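Local coordinates for protein rutinosidase (Aspergillus niger, PDB 6I1A) that acts as a secreted rutinosidase of glycoside hydrolase family 5 and may also release glucose from the non-reducing ends of beta-1,3-glucans, at residues S277-P281 against L316-N320; N312-R317 against Q351-Y357; G22-G28 against G334-A340. One frame throughout, in Å; residues are numbered along the deposited sequence.

Contact 1 (S277-P281 against L316-N320); sequences SENLP and LRKRN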
ATOM      1  N   SER A 277      -2.508 -11.532  13.747  1.00 14.15           N
ATOM      2  CA  SER A 277      -3.032 -12.873  13.472  1.00 14.71           C
ATOM      3  C   SER A 277      -4.555 -12.856  13.312  1.00 14.65           C
ATOM      4  O   SER A 277      -5.101 -13.593  12.495  1.00 14.75           O
ATOM      5  CB  SER A 277      -2.607 -13.887  14.452  1.00 14.91           C
ATOM      6  OG  SER A 277      -1.189 -14.030  14.499  1.00 15.36           O
ATOM      7  N   GLU A 278      -5.241 -12.026  14.113  1.00 15.51           N
ATOM      8  CA  GLU A 278      -6.711 -11.990  14.080  1.00 15.71           C
ATOM      9  C   GLU A 278      -7.205 -11.497  12.732  1.00 14.85           C
ATOM     10  O   GLU A 278      -8.181 -12.065  12.216  1.00 15.42           O
ATOM     11  CB  GLU A 278      -7.239 -11.088  15.202  1.00 19.49           C
ATOM     12  CG  GLU A 278      -8.762 -11.056  15.268  1.00 25.45           C
ATOM     13  CD  GLU A 278      -9.366 -12.432  15.543  1.00 31.74           C
ATOM     14  OE1 GLU A 278      -8.807 -13.111  16.394  1.00 39.51           O
ATOM     15  OE2 GLU A 278     -10.303 -12.874  14.808  1.00 48.62           O
ATOM     16  N   ASN A 279      -6.595 -10.448  12.169  1.00 13.61           N
ATOM     17  CA  ASN A 279      -7.120  -9.816  10.943  1.00 14.75           C
ATOM     18  C   ASN A 279      -6.416 -10.326   9.681  1.00 13.51           C
ATOM     19  O   ASN A 279      -6.767  -9.855   8.571  1.00 14.28           O
ATOM     20  CB  ASN A 279      -7.073  -8.286  11.033  1.00 15.54           C
ATOM     21  CG  ASN A 279      -5.709  -7.687  10.975  1.00 15.45           C
ATOM     22  OD1 ASN A 279      -4.764  -8.307  10.457  1.00 14.43           O
ATOM     23  ND2 ASN A 279      -5.562  -6.473  11.481  1.00 16.11           N
ATOM     24  N   LEU A 280      -5.491 -11.283   9.836  1.00 13.37           N
ATOM     25  CA  LEU A 280      -4.668 -11.689   8.663  1.00 12.88           C
ATOM     26  C   LEU A 280      -5.555 -12.094   7.509  1.00 13.55           C
ATOM     27  O   LEU A 280      -5.230 -11.790   6.354  1.00 13.60           O
ATOM     28  CB  LEU A 280      -3.736 -12.816   9.061  1.00 12.68           C
ATOM     29  CG  LEU A 280      -2.615 -13.032   8.035  1.00 13.43           C
ATOM     30  CD1 LEU A 280      -1.548 -11.979   8.183  1.00 15.50           C
ATOM     31  CD2 LEU A 280      -2.026 -14.414   8.142  1.00 12.82           C
ATOM     32  N   PRO A 281      -6.659 -12.865   7.655  1.00 12.71           N
ATOM     33  CA  PRO A 281      -7.439 -13.247   6.479  1.00 13.86           C
ATOM     34  C   PRO A 281      -7.978 -12.067   5.666  1.00 12.79           C
ATOM     35  O   PRO A 281      -8.222 -12.227   4.460  1.00 13.90           O
ATOM     36  CB  PRO A 281      -8.563 -14.151   7.045  1.00 14.96           C
ATOM     37  CG  PRO A 281      -7.955 -14.646   8.352  1.00 13.98           C
ATOM     38  CD  PRO A 281      -7.155 -13.493   8.902  1.00 13.71           C
ATOM     39  N   LEU A 316      -3.974 -19.154  16.121  1.00 15.76           N
ATOM     40  CA  LEU A 316      -4.667 -18.891  14.849  1.00 15.37           C
ATOM     41  C   LEU A 316      -3.830 -19.386  13.661  1.00 14.16           C
ATOM     42  O   LEU A 316      -4.234 -19.085  12.580  1.00 14.37           O
ATOM     43  CB  LEU A 316      -4.957 -17.403  14.736  1.00 14.61           C
ATOM     44  CG  LEU A 316      -6.104 -16.886  15.640  1.00 15.67           C
ATOM     45  CD1 LEU A 316      -6.211 -15.380  15.593  1.00 17.52           C
ATOM     46  CD2 LEU A 316      -7.406 -17.534  15.240  1.00 16.87           C
ATOM     47  N   ARG A 317      -2.764 -20.095  13.890  1.00 13.77           N
ATOM     48  CA  ARG A 317      -1.883 -20.504  12.758  1.00 13.15           C
ATOM     49  C   ARG A 317      -2.640 -21.412  11.827  1.00 14.85           C
ATOM     50  O   ARG A 317      -2.587 -21.238  10.584  1.00 14.46           O
ATOM     51  CB  ARG A 317      -0.616 -21.198  13.257  1.00 13.63           C
ATOM     52  CG  ARG A 317       0.352 -20.250  13.924  1.00 13.68           C
ATOM     53  CD  ARG A 317       1.555 -21.010  14.438  1.00 14.51           C
ATOM     54  NE  ARG A 317       1.192 -21.946  15.515  1.00 15.98           N
ATOM     55  CZ  ARG A 317       1.976 -22.904  15.967  1.00 17.70           C
ATOM     56  NH1 ARG A 317       3.224 -23.064  15.517  1.00 18.72           N
ATOM     57  NH2 ARG A 317       1.540 -23.675  16.945  1.00 20.46           N
ATOM     58  N   LYS A 318      -3.368 -22.400  12.353  1.00 14.17           N
ATOM     59  CA  LYS A 318      -4.098 -23.337  11.450  1.00 14.34           C
ATOM     60  C   LYS A 318      -5.145 -22.574  10.629  1.00 15.35           C
ATOM     61  O   LYS A 318      -5.193 -22.752   9.402  1.00 13.50           O
ATOM     62  CB  LYS A 318      -4.748 -24.486  12.227  1.00 14.72           C
ATOM     63  CG  LYS A 318      -5.613 -25.420  11.389  1.00 16.73           C
ATOM     64  CD  LYS A 318      -6.126 -26.624  12.154  1.00 21.07           C
ATOM     65  CE  LYS A 318      -6.885 -27.595  11.277  1.00 26.75           C
ATOM     66  NZ  LYS A 318      -7.496 -28.691  12.064  1.00 35.27           N
ATOM     67  N   ARG A 319      -5.944 -21.737  11.292  1.00 13.90           N
ATOM     68  CA  ARG A 319      -6.996 -20.947  10.602  1.00 14.31           C
ATOM     69  C   ARG A 319      -6.358 -20.070   9.515  1.00 12.96           C
ATOM     70  O   ARG A 319      -6.911 -20.015   8.408  1.00 13.66           O
ATOM     71  CB  ARG A 319      -7.746 -20.095  11.632  1.00 16.39           C
ATOM     72  CG  ARG A 319      -8.736 -19.108  11.031  1.00 19.95           C
ATOM     73  CD  ARG A 319      -8.130 -17.722  10.892  1.00 23.14           C
ATOM     74  NE  ARG A 319      -9.022 -16.713  11.438  1.00 30.95           N
ATOM     75  CZ  ARG A 319      -8.660 -15.508  11.849  1.00 26.38           C
ATOM     76  NH1 ARG A 319      -7.396 -15.131  11.791  1.00 18.96           N
ATOM     77  NH2 ARG A 319      -9.572 -14.680  12.323  1.00 33.58           N
ATOM     78  N   ASN A 320      -5.227 -19.434   9.828  1.00 12.82           N
ATOM     79  CA  ASN A 320      -4.529 -18.504   8.899  1.00 12.42           C
ATOM     80  C   ASN A 320      -3.928 -19.256   7.704  1.00 12.45           C
ATOM     81  O   ASN A 320      -4.071 -18.769   6.576  1.00 13.23           O
ATOM     82  CB  ASN A 320      -3.531 -17.618   9.647  1.00 12.29           C
ATOM     83  CG  ASN A 320      -4.225 -16.529  10.439  1.00 13.52           C
ATOM     84  OD1 ASN A 320      -5.337 -16.138  10.107  1.00 14.86           O
ATOM     85  ND2 ASN A 320      -3.577 -16.032  11.477  1.00 13.65           N
TER

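Contact 2 (N312-R317 against Q351-Y357); sequences NTLALR and QGEQKDY. With EDO (1,2-ethanediol), chain U.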
ATOM      1  N   ASN A 312       1.016 -11.466  16.892  1.00 15.79           N
ATOM      2  CA  ASN A 312       1.035 -12.859  16.425  1.00 16.63           C
ATOM      3  C   ASN A 312       0.542 -13.786  17.510  1.00 17.20           C
ATOM      4  O   ASN A 312       1.011 -13.643  18.684  1.00 18.92           O
ATOM      5  CB  ASN A 312       2.412 -13.293  15.942  1.00 19.04           C
ATOM      6  CG  ASN A 312       2.777 -12.638  14.601  1.00 16.07           C
ATOM      7  OD1 ASN A 312       2.321 -13.144  13.566  1.00 15.22           O
ATOM      8  ND2 ASN A 312       3.557 -11.564  14.632  1.00 15.91           N
ATOM      9  N   THR A 313      -0.311 -14.681  17.135  1.00 16.56           N
ATOM     10  CA  THR A 313      -0.758 -15.752  18.050  1.00 19.32           C
ATOM     11  C   THR A 313      -0.574 -17.106  17.416  1.00 18.62           C
ATOM     12  O   THR A 313      -0.933 -17.370  16.237  1.00 18.85           O
ATOM     13  CB  THR A 313      -2.191 -15.502  18.514  1.00 22.34           C
ATOM     14  OG1 THR A 313      -3.109 -15.744  17.462  1.00 21.38           O
ATOM     15  CG2 THR A 313      -2.505 -14.076  18.908  1.00 25.03           C
ATOM     16  N   LEU A 314      -0.106 -18.014  18.239  1.00 15.68           N
ATOM     17  CA  LEU A 314       0.028 -19.397  17.804  1.00 14.44           C
ATOM     18  C   LEU A 314      -1.293 -20.086  17.554  1.00 14.45           C
ATOM     19  O   LEU A 314      -1.391 -21.055  16.796  1.00 15.85           O
ATOM     20  CB  LEU A 314       0.883 -20.125  18.848  1.00 16.50           C
ATOM     21  CG  LEU A 314       2.286 -19.560  19.052  1.00 19.39           C
ATOM     22  CD1 LEU A 314       2.935 -20.144  20.293  1.00 23.78           C
ATOM     23  CD2 LEU A 314       3.136 -19.872  17.858  1.00 20.15           C
ATOM     24  N   ALA A 315      -2.330 -19.658  18.323  1.00 15.10           N
ATOM     25  CA  ALA A 315      -3.630 -20.314  18.277  1.00 15.60           C
ATOM     26  C   ALA A 315      -4.285 -20.203  16.881  1.00 14.60           C
ATOM     27  O   ALA A 315      -5.095 -21.070  16.572  1.00 18.17           O
ATOM     28  CB  ALA A 315      -4.533 -19.689  19.344  1.00 17.40           C
ATOM     29  N   LEU A 316      -3.974 -19.154  16.121  1.00 15.76           N
ATOM     30  CA  LEU A 316      -4.667 -18.891  14.849  1.00 15.37           C
ATOM     31  C   LEU A 316      -3.830 -19.386  13.661  1.00 14.16           C
ATOM     32  O   LEU A 316      -4.234 -19.085  12.580  1.00 14.37           O
ATOM     33  CB  LEU A 316      -4.957 -17.403  14.736  1.00 14.61           C
ATOM     34  CG  LEU A 316      -6.104 -16.886  15.640  1.00 15.67           C
ATOM     35  CD1 LEU A 316      -6.211 -15.380  15.593  1.00 17.52           C
ATOM     36  CD2 LEU A 316      -7.406 -17.534  15.240  1.00 16.87           C
ATOM     37  N   ARG A 317      -2.764 -20.095  13.890  1.00 13.77           N
ATOM     38  CA  ARG A 317      -1.883 -20.504  12.758  1.00 13.15           C
ATOM     39  C   ARG A 317      -2.640 -21.412  11.827  1.00 14.85           C
ATOM     40  O   ARG A 317      -2.587 -21.238  10.584  1.00 14.46           O
ATOM     41  CB  ARG A 317      -0.616 -21.198  13.257  1.00 13.63           C
ATOM     42  CG  ARG A 317       0.352 -20.250  13.924  1.00 13.68           C
ATOM     43  CD  ARG A 317       1.555 -21.010  14.438  1.00 14.51           C
ATOM     44  NE  ARG A 317       1.192 -21.946  15.515  1.00 15.98           N
ATOM     45  CZ  ARG A 317       1.976 -22.904  15.967  1.00 17.70           C
ATOM     46  NH1 ARG A 317       3.224 -23.064  15.517  1.00 18.72           N
ATOM     47  NH2 ARG A 317       1.540 -23.675  16.945  1.00 20.46           N
ATOM     48  N   GLN A 351       3.374 -13.656  20.304  1.00 19.21           N
ATOM     49  CA  GLN A 351       3.802 -14.908  20.937  1.00 22.30           C
ATOM     50  C   GLN A 351       4.705 -15.643  19.956  1.00 24.55           C
ATOM     51  O   GLN A 351       4.289 -15.779  18.790  1.00 22.45           O
ATOM     52  CB  GLN A 351       2.634 -15.850  21.236  1.00 29.91           C
ATOM     53  CG  GLN A 351       1.658 -15.340  22.281  1.00 43.05           C
ATOM     54  CD  GLN A 351       2.234 -15.444  23.672  1.00 46.27           C
ATOM     55  OE1 GLN A 351       3.033 -16.334  23.966  1.00 46.18           O
ATOM     56  NE2 GLN A 351       1.850 -14.522  24.541  1.00 57.79           N
ATOM     57  N   GLY A 352       5.826 -16.147  20.436  1.00 21.22           N
ATOM     58  CA  GLY A 352       6.565 -17.164  19.685  1.00 21.58           C
ATOM     59  C   GLY A 352       7.705 -16.572  18.904  1.00 18.51           C
ATOM     60  O   GLY A 352       8.123 -15.438  19.087  1.00 18.08           O
ATOM     61  N   GLU A 353       8.213 -17.449  18.045  1.00 16.51           N
ATOM     62  CA  GLU A 353       9.432 -17.145  17.252  1.00 17.68           C
ATOM     63  C   GLU A 353       9.141 -17.428  15.772  1.00 15.19           C
ATOM     64  O   GLU A 353       8.157 -18.068  15.459  1.00 15.92           O
ATOM     65  CB  GLU A 353      10.578 -18.031  17.718  1.00 19.16           C
ATOM     66  CG  GLU A 353      11.053 -17.685  19.125  1.00 23.64           C
ATOM     67  CD  GLU A 353      12.084 -18.658  19.661  1.00 26.77           C
ATOM     68  OE1 GLU A 353      12.201 -19.790  19.136  1.00 27.55           O
ATOM     69  OE2 GLU A 353      12.714 -18.280  20.636  1.00 37.01           O
ATOM     70  N   GLN A 354      10.045 -16.973  14.895  1.00 15.49           N
ATOM     71  CA  GLN A 354       9.750 -17.177  13.445  1.00 14.55           C
ATOM     72  C   GLN A 354       9.551 -18.649  13.109  1.00 14.67           C
ATOM     73  O   GLN A 354       8.683 -18.986  12.306  1.00 15.03           O
ATOM     74  CB  GLN A 354      10.800 -16.508  12.575  1.00 14.63           C
ATOM     75  CG  GLN A 354      10.686 -15.007  12.588  1.00 15.85           C
ATOM     76  CD  GLN A 354      11.540 -14.330  11.547  1.00 18.96           C
ATOM     77  OE1 GLN A 354      12.662 -14.711  11.288  1.00 19.22           O
ATOM     78  NE2 GLN A 354      10.963 -13.346  10.886  1.00 22.28           N
ATOM     79  N   LYS A 355      10.303 -19.578  13.695  1.00 14.26           N
ATOM     80  CA  LYS A 355      10.102 -20.981  13.386  1.00 15.06           C
ATOM     81  C   LYS A 355       8.678 -21.483  13.637  1.00 16.35           C
ATOM     82  O   LYS A 355       8.273 -22.451  13.017  1.00 18.29           O
ATOM     83  CB  LYS A 355      11.134 -21.880  14.057  1.00 17.97           C
ATOM     84  CG  LYS A 355      11.055 -21.912  15.577  1.00 23.25           C
ATOM     85  CD  LYS A 355      12.066 -22.828  16.218  1.00 34.51           C
ATOM     86  CE  LYS A 355      12.041 -22.723  17.733  1.00 41.54           C
ATOM     87  NZ  LYS A 355      10.645 -22.809  18.251  1.00 48.61           N
ATOM     88  N   ASP A 356       7.913 -20.832  14.513  1.00 14.59           N
ATOM     89  CA  ASP A 356       6.520 -21.240  14.752  1.00 15.23           C
ATOM     90  C   ASP A 356       5.586 -20.876  13.580  1.00 14.48           C
ATOM     91  O   ASP A 356       4.536 -21.494  13.479  1.00 15.68           O
ATOM     92  CB  ASP A 356       6.023 -20.560  16.041  1.00 15.18           C
ATOM     93  CG  ASP A 356       6.791 -21.002  17.294  1.00 16.82           C
ATOM     94  OD1 ASP A 356       7.066 -22.190  17.394  1.00 19.73           O
ATOM     95  OD2 ASP A 356       7.129 -20.129  18.070  1.00 21.41           O
ATOM     96  N   TYR A 357       5.968 -19.907  12.728  1.00 14.16           N
ATOM     97  CA  TYR A 357       5.082 -19.352  11.685  1.00 13.35           C
ATOM     98  C   TYR A 357       5.635 -19.629  10.283  1.00 13.38           C
ATOM     99  O   TYR A 357       4.832 -19.487   9.366  1.00 13.44           O
ATOM    100  CB  TYR A 357       4.898 -17.839  11.857  1.00 14.21           C
ATOM    101  CG  TYR A 357       4.292 -17.488  13.219  1.00 13.98           C
ATOM    102  CD1 TYR A 357       5.103 -17.263  14.313  1.00 14.93           C
ATOM    103  CD2 TYR A 357       2.912 -17.419  13.380  1.00 14.80           C
ATOM    104  CE1 TYR A 357       4.546 -16.932  15.550  1.00 15.21           C
ATOM    105  CE2 TYR A 357       2.339 -17.114  14.608  1.00 15.14           C
ATOM    106  CZ  TYR A 357       3.170 -16.878  15.667  1.00 16.44           C
ATOM    107  OH  TYR A 357       2.579 -16.549  16.873  1.00 16.67           O
TER
HETATM  108  C1  EDO U 419      11.697 -13.304   7.065  1.00 37.22           C
HETATM  109  O1  EDO U 419      12.446 -12.604   8.056  1.00 38.01           O
HETATM  110  C2  EDO U 419      11.769 -14.811   7.174  1.00 28.68           C
HETATM  111  O2  EDO U 419      12.957 -15.414   6.584  1.00 28.72           O

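Contact 3 (G22-G28 against G334-A340); sequences GNGVNLG and GSSYWTA. With EDO (1,2-ethanediol), chain L.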
ATOM      1  N   GLY A  22      -2.417 -25.976  -7.874  1.00 18.34           N
ATOM      2  CA  GLY A  22      -1.641 -26.771  -6.932  1.00 17.65           C
ATOM      3  C   GLY A  22      -1.223 -25.981  -5.730  1.00 17.39           C
ATOM      4  O   GLY A  22      -1.027 -24.771  -5.793  1.00 15.30           O
ATOM      5  N   ASN A  23      -1.115 -26.673  -4.583  1.00 17.53           N
ATOM      6  CA  ASN A  23      -0.562 -26.105  -3.333  1.00 17.17           C
ATOM      7  C   ASN A  23       0.832 -26.695  -3.178  1.00 15.42           C
ATOM      8  O   ASN A  23       1.027 -27.925  -3.241  1.00 18.04           O
ATOM      9  CB  ASN A  23      -1.445 -26.404  -2.114  1.00 18.41           C
ATOM     10  CG  ASN A  23      -2.812 -25.724  -2.209  1.00 20.58           C
ATOM     11  OD1 ASN A  23      -2.989 -24.784  -2.959  1.00 20.48           O
ATOM     12  ND2 ASN A  23      -3.764 -26.218  -1.424  1.00 23.45           N
ATOM     13  N   GLY A  24       1.778 -25.809  -2.992  1.00 12.86           N
ATOM     14  CA  GLY A  24       3.190 -26.148  -2.953  1.00 13.28           C
ATOM     15  C   GLY A  24       3.919 -25.625  -1.747  1.00 12.37           C
ATOM     16  O   GLY A  24       3.374 -25.012  -0.811  1.00 12.34           O
ATOM     17  N   VAL A  25       5.215 -25.843  -1.781  1.00 12.29           N
ATOM     18  CA  VAL A  25       6.162 -25.271  -0.826  0.60 12.15           C
ATOM     19  C   VAL A  25       7.444 -24.833  -1.543  1.00 11.81           C
ATOM     20  O   VAL A  25       7.862 -25.470  -2.534  1.00 12.19           O
ATOM     21  CB  VAL A  25       6.410 -26.299   0.305  0.60 14.01           C
ATOM     22  CG1 VAL A  25       7.256 -27.475  -0.132  0.60 13.72           C
ATOM     23  CG2 VAL A  25       6.982 -25.627   1.524  0.60 12.75           C
ATOM     24  N   ASN A  26       8.090 -23.849  -0.949  1.00 10.80           N
ATOM     25  CA  ASN A  26       9.473 -23.504  -1.302  1.00 11.03           C
ATOM     26  C   ASN A  26      10.430 -24.395  -0.556  1.00 12.20           C
ATOM     27  O   ASN A  26      10.200 -24.728   0.613  1.00 13.84           O
ATOM     28  CB  ASN A  26       9.811 -22.074  -0.941  1.00 11.58           C
ATOM     29  CG  ASN A  26       9.157 -21.093  -1.899  1.00 11.85           C
ATOM     30  OD1 ASN A  26       9.780 -20.780  -2.933  1.00 12.00           O
ATOM     31  ND2 ASN A  26       7.915 -20.675  -1.633  1.00 11.03           N
ATOM     32  N   LEU A  27      11.494 -24.808  -1.240  1.00 12.42           N
ATOM     33  CA  LEU A  27      12.650 -25.451  -0.589  1.00 11.20           C
ATOM     34  C   LEU A  27      13.699 -24.362  -0.389  1.00 12.91           C
ATOM     35  O   LEU A  27      14.840 -24.453  -0.931  1.00 13.47           O
ATOM     36  CB  LEU A  27      13.123 -26.655  -1.401  1.00 12.58           C
ATOM     37  CG  LEU A  27      12.136 -27.746  -1.707  1.00 13.19           C
ATOM     38  CD1 LEU A  27      12.780 -28.890  -2.464  1.00 13.99           C
ATOM     39  CD2 LEU A  27      11.438 -28.278  -0.454  1.00 14.75           C
ATOM     40  N   GLY A  28      13.372 -23.304   0.333  1.00 12.62           N
ATOM     41  CA  GLY A  28      14.284 -22.209   0.573  1.00 12.67           C
ATOM     42  C   GLY A  28      15.341 -22.529   1.600  1.00 13.41           C
ATOM     43  O   GLY A  28      15.206 -23.471   2.377  1.00 14.72           O
ATOM     44  N   GLY A 334      -3.112 -21.234  -7.162  1.00 12.02           N
ATOM     45  CA  GLY A 334      -2.516 -21.867  -5.994  1.00 12.08           C
ATOM     46  C   GLY A 334      -1.370 -21.044  -5.463  1.00 11.35           C
ATOM     47  O   GLY A 334      -1.253 -19.855  -5.765  1.00 11.76           O
ATOM     48  N   SER A 335      -0.558 -21.674  -4.656  1.00 11.66           N
ATOM     49  CA  SER A 335       0.478 -20.968  -3.911  1.00 11.64           C
ATOM     50  C   SER A 335       1.575 -21.938  -3.488  1.00 12.11           C
ATOM     51  O   SER A 335       1.343 -23.145  -3.417  1.00 12.78           O
ATOM     52  CB  SER A 335      -0.105 -20.228  -2.724  1.00 11.42           C
ATOM     53  OG  SER A 335      -0.725 -21.167  -1.820  1.00 12.48           O
ATOM     54  N   SER A 336       2.697 -21.358  -3.099  1.00 11.39           N
ATOM     55  CA  SER A 336       3.779 -22.130  -2.466  1.00 11.45           C
ATOM     56  C   SER A 336       4.301 -21.379  -1.255  1.00 12.96           C
ATOM     57  O   SER A 336       4.736 -20.236  -1.337  1.00 12.52           O
ATOM     58  CB  SER A 336       4.935 -22.534  -3.408  1.00 13.57           C
ATOM     59  OG  SER A 336       5.406 -21.495  -4.210  1.00 14.51           O
ATOM     60  N   TYR A 337       4.228 -22.022  -0.089  1.00 11.68           N
ATOM     61  CA  TYR A 337       4.558 -21.410   1.205  1.00 11.63           C
ATOM     62  C   TYR A 337       6.054 -21.262   1.348  1.00 11.27           C
ATOM     63  O   TYR A 337       6.836 -22.116   0.900  1.00 11.61           O
ATOM     64  CB  TYR A 337       4.018 -22.318   2.325  1.00 11.47           C
ATOM     65  CG  TYR A 337       3.858 -21.614   3.638  1.00 11.01           C
ATOM     66  CD1 TYR A 337       2.700 -20.935   3.916  1.00 11.87           C
ATOM     67  CD2 TYR A 337       4.863 -21.593   4.581  1.00 11.90           C
ATOM     68  CE1 TYR A 337       2.529 -20.277   5.112  1.00 12.18           C
ATOM     69  CE2 TYR A 337       4.729 -20.868   5.778  1.00 11.53           C
ATOM     70  CZ  TYR A 337       3.556 -20.197   6.016  1.00 11.73           C
ATOM     71  OH  TYR A 337       3.392 -19.487   7.186  1.00 11.42           O
ATOM     72  N   TRP A 338       6.469 -20.194   2.016  1.00 11.24           N
ATOM     73  CA  TRP A 338       7.876 -19.987   2.418  1.00 10.18           C
ATOM     74  C   TRP A 338       7.936 -20.363   3.892  1.00 12.27           C
ATOM     75  O   TRP A 338       7.474 -19.550   4.695  1.00 12.98           O
ATOM     76  CB  TRP A 338       8.361 -18.555   2.199  1.00 11.90           C
ATOM     77  CG  TRP A 338       9.844 -18.431   2.379  1.00 11.54           C
ATOM     78  CD1 TRP A 338      10.577 -18.252   3.514  1.00 11.58           C
ATOM     79  CD2 TRP A 338      10.804 -18.613   1.311  1.00 12.35           C
ATOM     80  NE1 TRP A 338      11.917 -18.251   3.218  1.00 13.29           N
ATOM     81  CE2 TRP A 338      12.075 -18.483   1.875  1.00 12.04           C
ATOM     82  CE3 TRP A 338      10.703 -18.802  -0.080  1.00 12.25           C
ATOM     83  CZ2 TRP A 338      13.257 -18.537   1.124  1.00 11.64           C
ATOM     84  CZ3 TRP A 338      11.860 -18.886  -0.812  1.00 12.63           C
ATOM     85  CH2 TRP A 338      13.106 -18.750  -0.230  1.00 11.91           C
ATOM     86  N   THR A 339       8.511 -21.495   4.280  1.00 12.04           N
ATOM     87  CA  THR A 339       9.286 -22.463   3.491  1.00 12.82           C
ATOM     88  C   THR A 339       9.149 -23.837   4.116  1.00 13.75           C
ATOM     89  O   THR A 339       8.557 -23.990   5.238  1.00 12.90           O
ATOM     90  CB  THR A 339      10.722 -21.959   3.409  1.00 13.11           C
ATOM     91  OG1 THR A 339      11.504 -22.837   2.587  1.00 13.65           O
ATOM     92  CG2 THR A 339      11.413 -21.824   4.750  1.00 13.36           C
ATOM     93  N   ALA A 340       9.660 -24.885   3.472  1.00 13.26           N
ATOM     94  CA  ALA A 340       9.483 -26.259   3.954  1.00 13.86           C
ATOM     95  C   ALA A 340      10.085 -26.440   5.349  1.00 14.46           C
ATOM     96  O   ALA A 340       9.375 -27.050   6.217  1.00 15.80           O
ATOM     97  CB  ALA A 340      10.155 -27.206   2.986  1.00 13.60           C
TER
HETATM   98  C1  EDO L 410      -1.236 -28.718   1.126  1.00 23.57           C
HETATM   99  O1  EDO L 410      -0.370 -28.796   2.178  1.00 20.23           O
HETATM  100  C2  EDO L 410      -2.652 -28.640   1.502  1.00 24.83           C
HETATM  101  O2  EDO L 410      -3.432 -28.377   0.313  1.00 28.76           O
HETATM  102  O   HOH W   1      -3.214 -22.091  -2.526  1.00 13.88           O
HETATM  103  O   HOH W   2       1.120 -22.441  -0.177  1.00 12.22           O
HETATM  104  O   HOH W   3      13.216 -24.658   3.806  1.00 15.24           O

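Contact 1 (S277-P281 against L316-N320)
The two backbones come closest at the ends of the segments, with CA atoms 6.4 Å apart at Ser277 and Leu316 and 6.5 Å at Pro281 and Asn320, so two helix beginnings lie side by side. Carbonyls of the turn before the first helix meet donors from the second. Asn320 ND2 gives a hydrogen bond to Ser277 O (3.1 Å). Arg319, long and rich in N-H groups, grips Glu278 O through NH1 (3.2 Å) and NH2 (3.0 Å), while its NH1 bond to Ser277 O is weak (2.9 Å). The same Arg319 NH1 reaches Asn320 OD1 (2.8 Å), which orients the amide. Glu278 adds a salt bridge from OE2 to Arg319 NH2 (3.2 Å), and Pro281 CD covers one guanidinium face. Leu316 CD1 packs against Ser277 CB (4.1 Å). Ser277 OG turns elsewhere, to Thr313 N. The contact thus joins the N-terminal ends of helices 280-290 and 317-331, with Leu280 and Asn320 both resting on Ile306 of strand 299-308.

Contact 2 (N312-R317 against Q351-Y357)
Arg317 and Gln351 carry the two hydrogen bonds that cross between these segments. Arg317 NH1 donates to Asp356 O at 2.9 Å and nearly straight (170°), while Gln351 N donates to Asn312 O, also at 2.9 Å. Arginine suits its place because it can serve both loops at once: Arg317 NE binds Leu314 O in its own segment (3.0 Å), leaving NH1 to reach across. The phenol of Tyr357 closes a bond within the other segment, from OH to Gln351 O (2.7 Å), and so holds the two ends of 351-357 together. Asp356 OD2 accepts Glu353 N (2.9 Å), and Lys355 NZ bridges to Glu353 OE1 (3.5 Å). Just before Glu353 comes Gly352, whose backbone angles (98°/-169°) would jam a CB against the preceding carbonyl; such a CB would also clash with Asp356 OD2.

Packing centres on the tyrosine ring. Leu314 CD2 lies 3.7 Å from Tyr357 CZ and 3.5 Å from Asp356 CB, and the aliphatic part of Arg317 adds CG at 3.8 Å from Tyr357 CE2. Asn312 OD1 sits over one face of the ring while accepting a hydrogen bond from Ala308 N; its ND2 reaches Ala349 O, so the buried amide is used at both ends.

Glu353 also touches an N-acetylglucosamine of a glycan attached to the protein. In the TIM-barrel fold of family 5, these are beta-alpha connections: the loop from strand 299-308 into helix 317-331 is clasped to the long excursion that follows strand 334-337.

Contact 3 (G22-G28 against G334-A340)
Strands 22-26 and 334-337 run parallel, 24° apart in direction, and their backbone bonds alternate between the two: Ser335 N to Gly22 O (3.3 Å, weak), Gly24 N to Ser335 O (2.7 Å), Tyr337 N to Gly24 O (3.2 Å) and Asn26 N to Tyr337 O (2.8 Å). Beyond the last bridge, Ala340 N still finds Asn26 O at 2.9 Å.

Asn26 is the busiest side chain. Asn26 ND2 donates to Tyr337 O (3.1 Å), which therefore accepts two bonds, and also to Gly302 O; Asn26 OD1 takes Arg92 NH1. An amide fits because it both gives and receives. Ser336 OG likewise binds Gly302 O, and Tyr337 OH pairs with Tyr357 O. Thr339 OG1 accepts Gly28 N (3.0 Å) and donates to water 3, which in turn donates to Gly28 O (2.7 Å). Ser335 OG donates to water 1, itself a donor to Asn23 OD1 (2.7 Å), and accepts from water 2. Asn23 ND2 holds ethanediol O2 at 2.8 Å.

Small residues let the strands approach: at Gly24 and Ser336 the CA atoms are 4.1 Å apart, and a CB on Gly334 would clash with Gly22 O. Gly28 leaves space for Trp338 CH2, 3.7 Å from its CA. A cis peptide joins Trp338 to Thr339, as in many relatives in clan GH-A.

With backbone and buried polar groups paired so thoroughly, this seam, where the last barrel strand meets the first, implies a precisely fixed path for the chain leaving the strand ends, the side on which TIM barrels place their active sites.

From the N terminus, the chain first lays down strand 22-26, whose partner comes only after some 300 residues: contact 3 closes that large loop by bringing strand 334-337 beside it. Nested inside is contact 1, a shorter loop from 277-281 to 316-320 that spans strand 299-308. Contact 2 begins where contact 1 ends, sharing Leu316 and Arg317, and reaches forward to 351-357, so it crosses contact 3. Ser277 OG to Thr313 N (2.9 Å) links contacts 1 and 2; Tyr357 O to Tyr337 OH (2.6 Å) links contacts 2 and 3. Together they tie the barrel seam to two outer helices and the C-terminal region.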